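Local coordinates for protein endo-arabinase (Bacteroides thetaiotaomicron, PDB 5C0P) that probably hydrolyses glycosidic bonds in arabinan, as a magnesium-binding member of glycoside hydrolase family 43, at residues S72-G76 with P121-A126. Sequence-based numbering, arbitrary orientation. Where two conformers were deposited one is given.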
loop_
_atom_site.group_PDB
_atom_site.type_symbol
_atom_site.label_atom_id
_atom_site.label_comp_id
_atom_site.label_asym_id
_atom_site.label_seq_id
_atom_site.Cartn_x
_atom_site.Cartn_y
_atom_site.Cartn_z
ATOM N N SER A 72 10.866 -20.231 -10.361
ATOM C CA SER A 72 11.057 -21.150 -9.240
ATOM C C SER A 72 12.160 -20.709 -8.279
ATOM O O SER A 72 12.168 -21.106 -7.116
ATOM C CB SER A 72 11.334 -22.568 -9.741
ATOM O OG SER A 72 12.522 -22.612 -10.507
ATOM N N ASP A 73 13.084 -19.883 -8.761
ATOM C CA ASP A 73 14.178 -19.409 -7.916
ATOM C C ASP A 73 13.893 -18.099 -7.184
ATOM O O ASP A 73 14.734 -17.620 -6.426
ATOM C CB ASP A 73 15.495 -19.322 -8.698
ATOM C CG ASP A 73 15.449 -18.314 -9.833
ATOM O OD1 ASP A 73 14.386 -17.705 -10.084
ATOM O OD2 ASP A 73 16.494 -18.147 -10.502
ATOM N N PHE A 74 12.708 -17.531 -7.384
ATOM C CA PHE A 74 12.323 -16.338 -6.635
ATOM C C PHE A 74 12.203 -16.671 -5.155
ATOM O O PHE A 74 11.684 -17.726 -4.784
ATOM C CB PHE A 74 11.000 -15.792 -7.142
ATOM C CG PHE A 74 10.598 -14.487 -6.513
ATOM C CD1 PHE A 74 11.396 -13.352 -6.640
ATOM C CD2 PHE A 74 9.408 -14.389 -5.814
ATOM C CE1 PHE A 74 11.005 -12.134 -6.067
ATOM C CE2 PHE A 74 9.013 -13.183 -5.237
ATOM C CZ PHE A 74 9.817 -12.051 -5.366
ATOM N N TRP A 75 12.675 -15.763 -4.304
ATOM C CA TRP A 75 12.763 -16.039 -2.882
ATOM C C TRP A 75 11.418 -16.268 -2.216
ATOM O O TRP A 75 11.335 -17.010 -1.238
ATOM C CB TRP A 75 13.470 -14.887 -2.162
ATOM C CG TRP A 75 12.616 -13.655 -1.979
ATOM C CD1 TRP A 75 12.510 -12.596 -2.835
ATOM C CD2 TRP A 75 11.779 -13.343 -0.853
ATOM N NE1 TRP A 75 11.640 -11.659 -2.328
ATOM C CE2 TRP A 75 11.183 -12.088 -1.111
ATOM C CE3 TRP A 75 11.469 -14.006 0.341
ATOM C CZ2 TRP A 75 10.297 -11.478 -0.209
ATOM C CZ3 TRP A 75 10.582 -13.400 1.233
ATOM C CH2 TRP A 75 10.011 -12.151 0.955
ATOM N N GLY A 76 10.380 -15.609 -2.722
ATOM C CA GLY A 76 9.095 -15.600 -2.042
ATOM C C GLY A 76 8.009 -16.284 -2.846
ATOM O O GLY A 76 7.356 -15.663 -3.675
ATOM N N PRO A 121 12.619 -9.460 -10.452
ATOM C CA PRO A 121 13.115 -9.007 -9.146
ATOM C C PRO A 121 14.259 -8.001 -9.271
ATOM O O PRO A 121 15.226 -8.242 -10.001
ATOM C CB PRO A 121 13.612 -10.301 -8.498
ATOM C CG PRO A 121 12.833 -11.382 -9.168
ATOM C CD PRO A 121 12.649 -10.926 -10.586
ATOM N N LEU A 122 14.140 -6.883 -8.563
ATOM C CA LEU A 122 15.202 -5.884 -8.563
ATOM C C LEU A 122 16.412 -6.471 -7.852
ATOM O O LEU A 122 17.538 -6.408 -8.360
ATOM C CB LEU A 122 14.711 -4.593 -7.906
ATOM C CG LEU A 122 15.712 -3.446 -7.886
ATOM C CD1 LEU A 122 16.121 -3.045 -9.308
ATOM C CD2 LEU A 122 15.127 -2.270 -7.102
ATOM N N VAL A 123 16.161 -7.047 -6.674
ATOM C CA VAL A 123 17.070 -7.972 -6.002
ATOM C C VAL A 123 16.208 -9.139 -5.517
ATOM O O VAL A 123 15.000 -8.963 -5.283
ATOM C CB VAL A 123 17.811 -7.332 -4.801
ATOM C CG1 VAL A 123 18.669 -6.152 -5.257
ATOM C CG2 VAL A 123 16.839 -6.897 -3.725
ATOM N N ASN A 124 16.810 -10.319 -5.384
ATOM C CA ASN A 124 16.043 -11.513 -5.023
ATOM C C ASN A 124 15.939 -11.732 -3.512
ATOM O O ASN A 124 16.318 -12.784 -2.976
ATOM C CB ASN A 124 16.607 -12.752 -5.704
ATOM C CG ASN A 124 15.660 -13.942 -5.612
ATOM O OD1 ASN A 124 14.450 -13.767 -5.440
ATOM N ND2 ASN A 124 16.207 -15.148 -5.718
ATOM N N LYS A 125 15.421 -10.714 -2.833
ATOM C CA LYS A 125 15.182 -10.769 -1.397
ATOM C C LYS A 125 14.338 -9.574 -0.993
ATOM O O LYS A 125 14.239 -8.590 -1.734
ATOM C CB LYS A 125 16.491 -10.768 -0.606
ATOM C CG LYS A 125 17.340 -9.533 -0.766
ATOM C CD LYS A 125 18.581 -9.661 0.116
ATOM C CE LYS A 125 19.638 -8.625 -0.236
ATOM N NZ LYS A 125 20.958 -8.915 0.409
ATOM N N ALA A 126 13.727 -9.657 0.185
ATOM C CA ALA A 126 12.905 -8.576 0.701
ATOM C C ALA A 126 13.742 -7.323 0.948
ATOM O O ALA A 126 14.917 -7.416 1.298
ATOM C CB ALA A 126 12.234 -9.004 1.995
#
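This is a loop-to-loop contact at the surface of the five-bladed beta-propeller characteristic of glycoside hydrolase family 43. The 72-76 loop leads from strand 60-68 of one antiparallel blade into strand 78-88 of the next. The 121-126 loop leaves the short edge strand 120-121 of that second blade toward strand 134-141. The contact therefore joins the entry and exit connections of one blade, away from the magnesium-binding residues and from Asp136, which is predicted to tune the active site.

Asn124 makes both hydrogen bonds between the segments. Asn124 ND2 donates to Asp73 O (3.0 Å), and Asn124 OD1 accepts from Trp75 N (2.9 Å). One carboxamide thus pairs with a backbone carbonyl and a backbone amide two residues apart. Asn124 is also the centre of an inverse gamma turn, closed by a weak Lys125 N to Val123 O bond.

Apolar packing flanks this polar link. Phe74 CD1 lies 3.5 Å from Pro121 CG, and the same ring meets Phe68 and Phe98 edge-to-face. The CA-to-CB bond of Trp75 points toward the 121-126 loop, and one face of the indole lies against Lys125 CA and Ala126 N. Trp75 CZ2 is 3.8 Å from Ala126 CB. The CA-to-CB bond of Lys125 points away from the 72-76 loop, but Lys125 CA makes a CH-pi contact over the ring face, 3.8 Å from the centroid of the five-membered ring of Trp75.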